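PDB 6FDD: whirlin from Mus musculus, which organises protein complexes of hair cells as a scaffold in the USH2 complex, and is needed to elongate and maintain the stereocilia on which hearing depends. Local coordinates for residues 31-36 against 64-69; 45-50 against 76-81; 52-55 against 61-64. All coordinates share one frame; numbering follows the deposited sequence. Where two conformers were deposited one is given.

In the fold
The second harmonin homology domain of whirlin is a single-chain bundle without strands, and the three contacts join its helices through apolar side chains. Contact 1 lies about 4 Å from the centre of the chain and brings helix 23-37 to segment 64-69. Contact 2, about 10 Å from it between centres, sets helix 43-53 beside helix 75-81; in sequence its segments alternate with those of contact 1. Contact 3 is nested inside contact 2, about 11 Å from each of the others, and shares helix 43-53 with contact 2 and helix 62-67 with contact 1. Helix 62-67 connects all three: a salt bridge joins Arg67 to Asp79 and Leu63 packs on Leu50, tying sequence-distant helices into one compact domain.

Contact 1. Residues 31-36 against 64-69; sequences YYLAQY and SEVRSI
Leu33 meets Val66 and Ile69 through aliphatic carbons, while the named ring faces of Tyr31 and Tyr32 pack within 31-36. One face of the Tyr32 ring carries CD2 of Tyr31, 3.9 Å above the plane and over the ring centre; one face of the Tyr31 ring carries CG of Gln35, displaced toward the rim. Tyr32 also touches Ala49 of helix 43-53. The ring of Tyr36 comes nearer to 64-69 without touching it, and its OH is hydrogen-bonded to Asp74 OD2 and Ser71 N. The contact belongs to the hydrophobic core of the helical bundle formed by the second harmonin homology domain, where helix 23-37 faces segment 64-69. The CD1 methyl of Leu33 is 4.3 Å from Val66 CG1, a loose touch between two buried side chains, whereas its CG and CD2 face Ile69. Leu13 of helix 11-20 and Met46 of helix 43-53 also pack on Leu33, placing it at a junction of four helices. Ile69 lies three residues beyond Val66, and its CB is not aimed directly at Leu33; the CG1 branch makes the approach. A chi1 of 61° tucks CG1 in over the backbone, flanked by N and C, and CD1 at its end extends to the leucine, the two side chains crossing at about a right angle. No hydrogen bond links the two segments. The backbone behind this branch is fixed by Ile69 N to Val66 O at 3.0 Å, while Ile69 CD1 rests against the fork of Leu33, 4.0 Å from CG and 4.0 Å from CD2.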
loop_
_atom_site.group_PDB
_atom_site.type_symbol
_atom_site.label_atom_id
_atom_site.label_comp_id
_atom_site.label_asym_id
_atom_site.label_seq_id
_atom_site.Cartn_x
_atom_site.Cartn_y
_atom_site.Cartn_z
ATOM N N TYR A 31 7.102 4.235 4.354
ATOM C CA TYR A 31 8.133 3.383 4.945
ATOM C C TYR A 31 8.001 1.943 4.450
ATOM O O TYR A 31 8.983 1.374 3.959
ATOM C CB TYR A 31 8.064 3.443 6.501
ATOM C CG TYR A 31 8.930 2.391 7.157
ATOM C CD1 TYR A 31 10.317 2.432 7.045
ATOM C CD2 TYR A 31 8.360 1.310 7.832
ATOM C CE1 TYR A 31 11.116 1.446 7.615
ATOM C CE2 TYR A 31 9.156 0.309 8.398
ATOM C CZ TYR A 31 10.528 0.386 8.293
ATOM O OH TYR A 31 11.285 -0.617 8.825
ATOM N N TYR A 32 6.789 1.341 4.589
ATOM C CA TYR A 32 6.572 -0.053 4.160
ATOM C C TYR A 32 6.751 -0.233 2.668
ATOM O O TYR A 32 7.350 -1.222 2.235
ATOM C CB TYR A 32 5.232 -0.584 4.649
ATOM C CG TYR A 32 5.311 -0.926 6.128
ATOM C CD1 TYR A 32 6.118 -1.972 6.581
ATOM C CD2 TYR A 32 4.636 -0.168 7.075
ATOM C CE1 TYR A 32 6.238 -2.260 7.944
ATOM C CE2 TYR A 32 4.731 -0.466 8.445
ATOM C CZ TYR A 32 5.546 -1.502 8.869
ATOM O OH TYR A 32 5.665 -1.816 10.208
ATOM N N LEU A 33 6.295 0.742 1.904
ATOM C CA LEU A 33 6.456 0.713 0.447
ATOM C C LEU A 33 7.949 0.739 0.048
ATOM O O LEU A 33 8.355 -0.009 -0.839
ATOM C CB LEU A 33 5.704 1.909 -0.140
ATOM C CG LEU A 33 4.263 1.644 -0.666
ATOM C CD1 LEU A 33 3.391 0.872 0.319
ATOM C CD2 LEU A 33 3.582 2.941 -1.002
ATOM N N ALA A 34 8.778 1.543 0.770
ATOM C CA ALA A 34 10.218 1.636 0.511
ATOM C C ALA A 34 10.936 0.360 0.921
ATOM O O ALA A 34 11.880 -0.043 0.240
ATOM C CB ALA A 34 10.819 2.850 1.210
ATOM N N GLN A 35 10.484 -0.294 2.016
ATOM C CA GLN A 35 11.068 -1.565 2.475
ATOM C C GLN A 35 10.773 -2.656 1.437
ATOM O O GLN A 35 11.624 -3.505 1.180
ATOM C CB GLN A 35 10.487 -1.964 3.856
ATOM C CG GLN A 35 10.961 -1.082 5.021
ATOM C CD GLN A 35 12.419 -1.254 5.397
ATOM O OE1 GLN A 35 12.856 -2.318 5.805
ATOM N NE2 GLN A 35 13.198 -0.195 5.323
ATOM N N TYR A 36 9.565 -2.623 0.855
ATOM C CA TYR A 36 9.165 -3.563 -0.190
ATOM C C TYR A 36 10.010 -3.287 -1.463
ATOM O O TYR A 36 10.635 -4.202 -1.976
ATOM C CB TYR A 36 7.679 -3.426 -0.513
ATOM C CG TYR A 36 7.289 -4.069 -1.830
ATOM C CD1 TYR A 36 7.346 -5.451 -1.998
ATOM C CD2 TYR A 36 6.911 -3.290 -2.924
ATOM C CE1 TYR A 36 7.041 -6.040 -3.225
ATOM C CE2 TYR A 36 6.592 -3.869 -4.151
ATOM C CZ TYR A 36 6.660 -5.242 -4.295
ATOM O OH TYR A 36 6.332 -5.798 -5.502
ATOM N N SER A 64 -5.819 0.120 -3.869
ATOM C CA SER A 64 -5.961 0.108 -5.338
ATOM C C SER A 64 -4.909 1.039 -5.976
ATOM O O SER A 64 -4.412 0.739 -7.059
ATOM C CB SER A 64 -7.376 0.474 -5.779
ATOM O OG SER A 64 -7.732 1.792 -5.399
ATOM N N GLU A 65 -4.519 2.122 -5.269
ATOM C CA GLU A 65 -3.457 3.021 -5.741
ATOM C C GLU A 65 -2.099 2.355 -5.554
ATOM O O GLU A 65 -1.242 2.465 -6.427
ATOM C CB GLU A 65 -3.505 4.379 -5.027
ATOM C CG GLU A 65 -4.835 5.119 -5.133
ATOM C CD GLU A 65 -5.171 5.775 -6.461
ATOM O OE1 GLU A 65 -4.343 5.725 -7.401
ATOM O OE2 GLU A 65 -6.275 6.359 -6.552
ATOM N N VAL A 66 -1.906 1.626 -4.422
ATOM C CA VAL A 66 -0.666 0.879 -4.145
ATOM C C VAL A 66 -0.435 -0.182 -5.223
ATOM O O VAL A 66 0.701 -0.389 -5.637
ATOM C CB VAL A 66 -0.660 0.279 -2.706
ATOM C CG1 VAL A 66 0.482 -0.721 -2.493
ATOM C CG2 VAL A 66 -0.612 1.384 -1.659
ATOM N N ARG A 67 -1.506 -0.850 -5.678
ATOM C CA ARG A 67 -1.426 -1.891 -6.709
ATOM C C ARG A 67 -0.666 -1.410 -7.955
ATOM O O ARG A 67 0.147 -2.152 -8.502
ATOM C CB ARG A 67 -2.833 -2.377 -7.099
ATOM C CG ARG A 67 -2.814 -3.674 -7.885
ATOM C CD ARG A 67 -4.185 -4.091 -8.373
ATOM N NE ARG A 67 -4.108 -5.359 -9.101
ATOM C CZ ARG A 67 -3.845 -5.468 -10.401
ATOM N NH1 ARG A 67 -3.648 -4.379 -11.141
ATOM N NH2 ARG A 67 -3.772 -6.661 -10.971
ATOM N N SER A 68 -0.904 -0.154 -8.352
ATOM C CA SER A 68 -0.292 0.475 -9.526
ATOM C C SER A 68 1.228 0.700 -9.410
ATOM O O SER A 68 1.883 0.862 -10.439
ATOM C CB SER A 68 -0.996 1.789 -9.837
ATOM O OG SER A 68 -2.395 1.592 -9.950
ATOM N N ILE A 69 1.793 0.690 -8.183
ATOM C CA ILE A 69 3.216 0.962 -7.988
ATOM C C ILE A 69 4.050 -0.289 -7.620
ATOM O O ILE A 69 5.278 -0.183 -7.572
ATOM C CB ILE A 69 3.453 2.147 -6.992
ATOM C CG1 ILE A 69 2.888 1.887 -5.578
ATOM C CG2 ILE A 69 2.897 3.458 -7.561
ATOM C CD1 ILE A 69 3.836 1.215 -4.603
#

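Contact 2. Residues 45-50 against 76-81; sequences AMVMAL and DRFDHL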
loop_
_atom_site.group_PDB
_atom_site.type_symbol
_atom_site.label_atom_id
_atom_site.label_comp_id
_atom_site.label_asym_id
_atom_site.label_seq_id
_atom_site.Cartn_x
_atom_site.Cartn_y
_atom_site.Cartn_z
ATOM N N ALA A 45 4.240 -9.402 3.242
ATOM C CA ALA A 45 4.564 -8.723 4.507
ATOM C C ALA A 45 4.143 -7.247 4.405
ATOM O O ALA A 45 3.582 -6.690 5.360
ATOM C CB ALA A 45 6.040 -8.859 4.825
HETATM N N MSE A 46 4.351 -6.639 3.221
HETATM C CA MSE A 46 3.961 -5.246 2.996
HETATM C C MSE A 46 2.442 -5.080 3.093
HETATM O O MSE A 46 1.952 -4.139 3.744
HETATM C CB MSE A 46 4.486 -4.755 1.629
HETATM C CG MSE A 46 4.332 -3.248 1.446
HETATM SE SE MSE A 46 4.124 -2.799 -0.436
HETATM C CE MSE A 46 2.359 -3.665 -0.789
ATOM N N VAL A 47 1.681 -5.989 2.440
ATOM C CA VAL A 47 0.225 -5.951 2.464
ATOM C C VAL A 47 -0.288 -6.056 3.913
ATOM O O VAL A 47 -1.167 -5.283 4.308
ATOM C CB VAL A 47 -0.363 -7.043 1.543
ATOM C CG1 VAL A 47 -1.825 -7.329 1.874
ATOM C CG2 VAL A 47 -0.210 -6.632 0.067
HETATM N N MSE A 48 0.244 -7.019 4.680
HETATM C CA MSE A 48 -0.182 -7.201 6.081
HETATM C C MSE A 48 0.048 -5.942 6.925
HETATM O O MSE A 48 -0.824 -5.555 7.707
HETATM C CB MSE A 48 0.484 -8.432 6.680
HETATM C CG MSE A 48 0.017 -9.712 5.993
HETATM SE SE MSE A 48 0.612 -11.288 6.906
HETATM C CE MSE A 48 2.484 -11.109 6.696
ATOM N N ALA A 49 1.174 -5.254 6.700
ATOM C CA ALA A 49 1.485 -4.006 7.407
ATOM C C ALA A 49 0.468 -2.931 7.030
ATOM O O ALA A 49 -0.001 -2.197 7.898
ATOM C CB ALA A 49 2.888 -3.551 7.067
ATOM N N LEU A 50 0.090 -2.865 5.742
ATOM C CA LEU A 50 -0.914 -1.896 5.274
ATOM C C LEU A 50 -2.301 -2.202 5.823
ATOM O O LEU A 50 -3.043 -1.272 6.129
ATOM C CB LEU A 50 -0.925 -1.785 3.743
ATOM C CG LEU A 50 0.365 -1.184 3.128
ATOM C CD1 LEU A 50 0.222 -1.026 1.661
ATOM C CD2 LEU A 50 0.702 0.198 3.716
ATOM N N ASP A 76 -0.087 -10.909 -9.002
ATOM C CA ASP A 76 -0.939 -12.058 -8.658
ATOM C C ASP A 76 -0.890 -12.348 -7.157
ATOM O O ASP A 76 -1.943 -12.557 -6.557
ATOM C CB ASP A 76 -0.572 -13.300 -9.482
ATOM C CG ASP A 76 -0.847 -13.187 -10.977
ATOM O OD1 ASP A 76 -1.582 -12.254 -11.385
ATOM O OD2 ASP A 76 -0.333 -14.031 -11.734
ATOM N N ARG A 77 0.318 -12.289 -6.542
ATOM C CA ARG A 77 0.454 -12.466 -5.092
ATOM C C ARG A 77 -0.284 -11.348 -4.345
ATOM O O ARG A 77 -1.032 -11.630 -3.403
ATOM C CB ARG A 77 1.925 -12.533 -4.692
ATOM C CG ARG A 77 2.562 -13.882 -5.017
ATOM C CD ARG A 77 4.069 -13.800 -5.094
ATOM N NE ARG A 77 4.646 -13.417 -3.803
ATOM C CZ ARG A 77 5.932 -13.164 -3.589
ATOM N NH1 ARG A 77 6.810 -13.254 -4.583
ATOM N NH2 ARG A 77 6.351 -12.820 -2.381
ATOM N N PHE A 78 -0.148 -10.085 -4.815
ATOM C CA PHE A 78 -0.846 -8.943 -4.217
ATOM C C PHE A 78 -2.371 -9.153 -4.251
ATOM O O PHE A 78 -3.038 -9.022 -3.216
ATOM C CB PHE A 78 -0.445 -7.633 -4.933
ATOM C CG PHE A 78 -1.060 -6.366 -4.375
ATOM C CD1 PHE A 78 -2.293 -5.911 -4.826
ATOM C CD2 PHE A 78 -0.391 -5.613 -3.411
ATOM C CE1 PHE A 78 -2.855 -4.739 -4.316
ATOM C CE2 PHE A 78 -0.943 -4.425 -2.920
ATOM C CZ PHE A 78 -2.171 -3.998 -3.368
ATOM N N ASP A 79 -2.914 -9.507 -5.435
ATOM C CA ASP A 79 -4.347 -9.744 -5.652
ATOM C C ASP A 79 -4.873 -10.923 -4.828
ATOM O O ASP A 79 -6.029 -10.914 -4.435
ATOM C CB ASP A 79 -4.636 -9.969 -7.146
ATOM C CG ASP A 79 -4.448 -8.729 -8.006
ATOM O OD1 ASP A 79 -4.408 -7.609 -7.439
ATOM O OD2 ASP A 79 -4.349 -8.877 -9.248
ATOM N N HIS A 80 -4.014 -11.909 -4.536
ATOM C CA HIS A 80 -4.423 -13.060 -3.735
ATOM C C HIS A 80 -4.764 -12.667 -2.284
ATOM O O HIS A 80 -5.593 -13.334 -1.657
ATOM C CB HIS A 80 -3.372 -14.166 -3.794
ATOM C CG HIS A 80 -3.875 -15.519 -3.375
ATOM N ND1 HIS A 80 -5.030 -16.075 -3.928
ATOM C CD2 HIS A 80 -3.349 -16.399 -2.492
ATOM C CE1 HIS A 80 -5.169 -17.261 -3.355
ATOM N NE2 HIS A 80 -4.177 -17.508 -2.495
ATOM N N LEU A 81 -4.192 -11.541 -1.781
ATOM C CA LEU A 81 -4.470 -11.054 -0.414
ATOM C C LEU A 81 -5.344 -9.817 -0.375
ATOM O O LEU A 81 -6.045 -9.603 0.611
ATOM C CB LEU A 81 -3.166 -10.770 0.357
ATOM C CG LEU A 81 -2.234 -11.947 0.653
ATOM C CD1 LEU A 81 -1.105 -11.495 1.568
ATOM C CD2 LEU A 81 -2.973 -13.116 1.309
#
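Phe78 and Leu81, one turn apart on helix 75-81, are the main residues of 76-81 that touch 45-50, and both press on Val47. Before them, Arg77 reaches the same helix just ahead of 45-50: its NE forms a salt bridge with Glu44 OE2, and its side chain packs on Val43. At Phe78, CG lies anti to the backbone N (chi1 -178°), which carries the ring to the other helix, where CD2 lies 3.6 Å from Val47 CG2. That methyl approaches the ring obliquely and also lies 3.8 Å from Phe78 CE2. Val66 and Ile70 pack on the same phenylalanine. Asp79 follows, its OD1 at the edge of the Phe78 ring and in its plane; this oxygen also forms a salt bridge with Arg67 NE, so the carboxylate is tied to helix 62-67. Leu81 closes the walk at a more exposed margin, its CB 4.0 Å from Val47 CG1, the other methyl of the valine. Val47 therefore spends one branch on each partner. The axes of 45-50 and 76-81 run in the same general direction, inclined by 34°, and come within 10.4 Å, an apolar packing typical of a small all-helical bundle such as this harmonin homology domain.

Contact 3. Residues 52-55 against 61-64; sequences ELLN and SLLS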
loop_
_atom_site.group_PDB
_atom_site.type_symbol
_atom_site.label_atom_id
_atom_site.label_comp_id
_atom_site.label_asym_id
_atom_site.label_seq_id
_atom_site.Cartn_x
_atom_site.Cartn_y
_atom_site.Cartn_z
ATOM N N GLU A 52 -2.856 -3.269 8.761
ATOM C CA GLU A 52 -2.780 -2.742 10.136
ATOM C C GLU A 52 -2.942 -1.216 10.145
ATOM O O GLU A 52 -3.478 -0.648 11.095
ATOM C CB GLU A 52 -1.451 -3.126 10.802
ATOM C CG GLU A 52 -1.282 -4.620 11.018
ATOM C CD GLU A 52 -2.210 -5.274 12.030
ATOM O OE1 GLU A 52 -2.896 -4.555 12.793
ATOM O OE2 GLU A 52 -2.197 -6.523 12.097
ATOM N N LEU A 53 -2.483 -0.561 9.091
ATOM C CA LEU A 53 -2.541 0.899 8.977
ATOM C C LEU A 53 -3.897 1.424 8.494
ATOM O O LEU A 53 -4.408 2.412 9.026
ATOM C CB LEU A 53 -1.428 1.356 8.005
ATOM C CG LEU A 53 -1.304 2.856 7.746
ATOM C CD1 LEU A 53 -0.798 3.590 8.997
ATOM C CD2 LEU A 53 -0.377 3.115 6.566
ATOM N N LEU A 54 -4.444 0.807 7.443
ATOM C CA LEU A 54 -5.660 1.263 6.764
ATOM C C LEU A 54 -6.919 0.729 7.446
ATOM O O LEU A 54 -7.524 -0.241 6.985
ATOM C CB LEU A 54 -5.566 0.891 5.268
ATOM C CG LEU A 54 -4.281 1.341 4.550
ATOM C CD1 LEU A 54 -4.232 0.808 3.139
ATOM C CD2 LEU A 54 -4.117 2.883 4.579
ATOM N N ASN A 55 -7.288 1.364 8.572
ATOM C CA ASN A 55 -8.387 0.915 9.431
ATOM C C ASN A 55 -9.795 1.251 8.945
ATOM O O ASN A 55 -10.717 0.504 9.259
ATOM C CB ASN A 55 -8.197 1.411 10.862
ATOM C CG ASN A 55 -8.193 2.915 11.008
ATOM O OD1 ASN A 55 -7.459 3.618 10.327
ATOM N ND2 ASN A 55 -9.008 3.444 11.902
ATOM N N SER A 61 -9.381 2.089 0.294
ATOM C CA SER A 61 -9.319 2.502 -1.122
ATOM C C SER A 61 -7.889 2.798 -1.609
ATOM O O SER A 61 -7.613 2.685 -2.808
ATOM C CB SER A 61 -10.245 3.688 -1.388
ATOM O OG SER A 61 -9.665 4.903 -0.957
ATOM N N LEU A 62 -6.964 3.133 -0.679
ATOM C CA LEU A 62 -5.563 3.379 -1.046
ATOM C C LEU A 62 -4.848 2.150 -1.604
ATOM O O LEU A 62 -3.924 2.316 -2.391
ATOM C CB LEU A 62 -4.757 3.978 0.119
ATOM C CG LEU A 62 -5.065 5.427 0.461
ATOM C CD1 LEU A 62 -4.494 5.781 1.803
ATOM C CD2 LEU A 62 -4.492 6.381 -0.599
ATOM N N LEU A 63 -5.252 0.914 -1.212
ATOM C CA LEU A 63 -4.586 -0.290 -1.748
ATOM C C LEU A 63 -4.722 -0.422 -3.269
ATOM O O LEU A 63 -3.801 -0.954 -3.903
ATOM C CB LEU A 63 -5.012 -1.579 -1.028
ATOM C CG LEU A 63 -4.486 -1.702 0.403
ATOM C CD1 LEU A 63 -5.306 -2.673 1.208
ATOM C CD2 LEU A 63 -3.014 -2.087 0.418
ATOM N N SER A 64 -5.819 0.120 -3.869
ATOM C CA SER A 64 -5.961 0.108 -5.338
ATOM C C SER A 64 -4.909 1.039 -5.976
ATOM O O SER A 64 -4.412 0.739 -7.059
ATOM C CB SER A 64 -7.376 0.474 -5.779
ATOM O OG SER A 64 -7.732 1.792 -5.399
#
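Across a short helical connection, 57-60, three buried leucines come together, Leu54 from one side and Leu62 and Leu63 from the other, as part of the core of this harmonin homology domain, a small helical bundle. Taken in order along 52-55, Leu53 ends helix 43-53 and packs on Thr28 and Met29 of helix 23-37 rather than on 61-64. At Leu54 the backbone leaves helical geometry and becomes the centre of an inverse gamma turn, closed by a weak hydrogen bond from Asn55 N to Leu53 O at 3.1 Å. The turn leaves Leu54 with its CB directed at 61-64, and its two methyls divide the work. CD1 sits over the fork of Leu63, 3.7 Å from CG, 4.1 Å from CD1 and 4.2 Å from CD2, the two side chains meeting at a slant. CD2 lies 4.0 Å from CD1 of Leu62, whose side chain runs at about a right angle to that of Leu54. Leu62 also packs on Leu13, Gln16 and Leu20 of helix 11-20, while Leu63 reaches back to Leu50 and Phe51 of helix 43-53; the pair thus leads the packing to two different helices. Asn55 turns to the connection itself, its OD1 accepting a hydrogen bond from Lys59 NZ. Within 61-64, the Ser64 hydroxyl folds back, OG flanked by its own N and C (chi1 63°), and donates to Ser61 O at 2.7 Å, lying in the carbonyl plane at a C=O...OG angle of 160°.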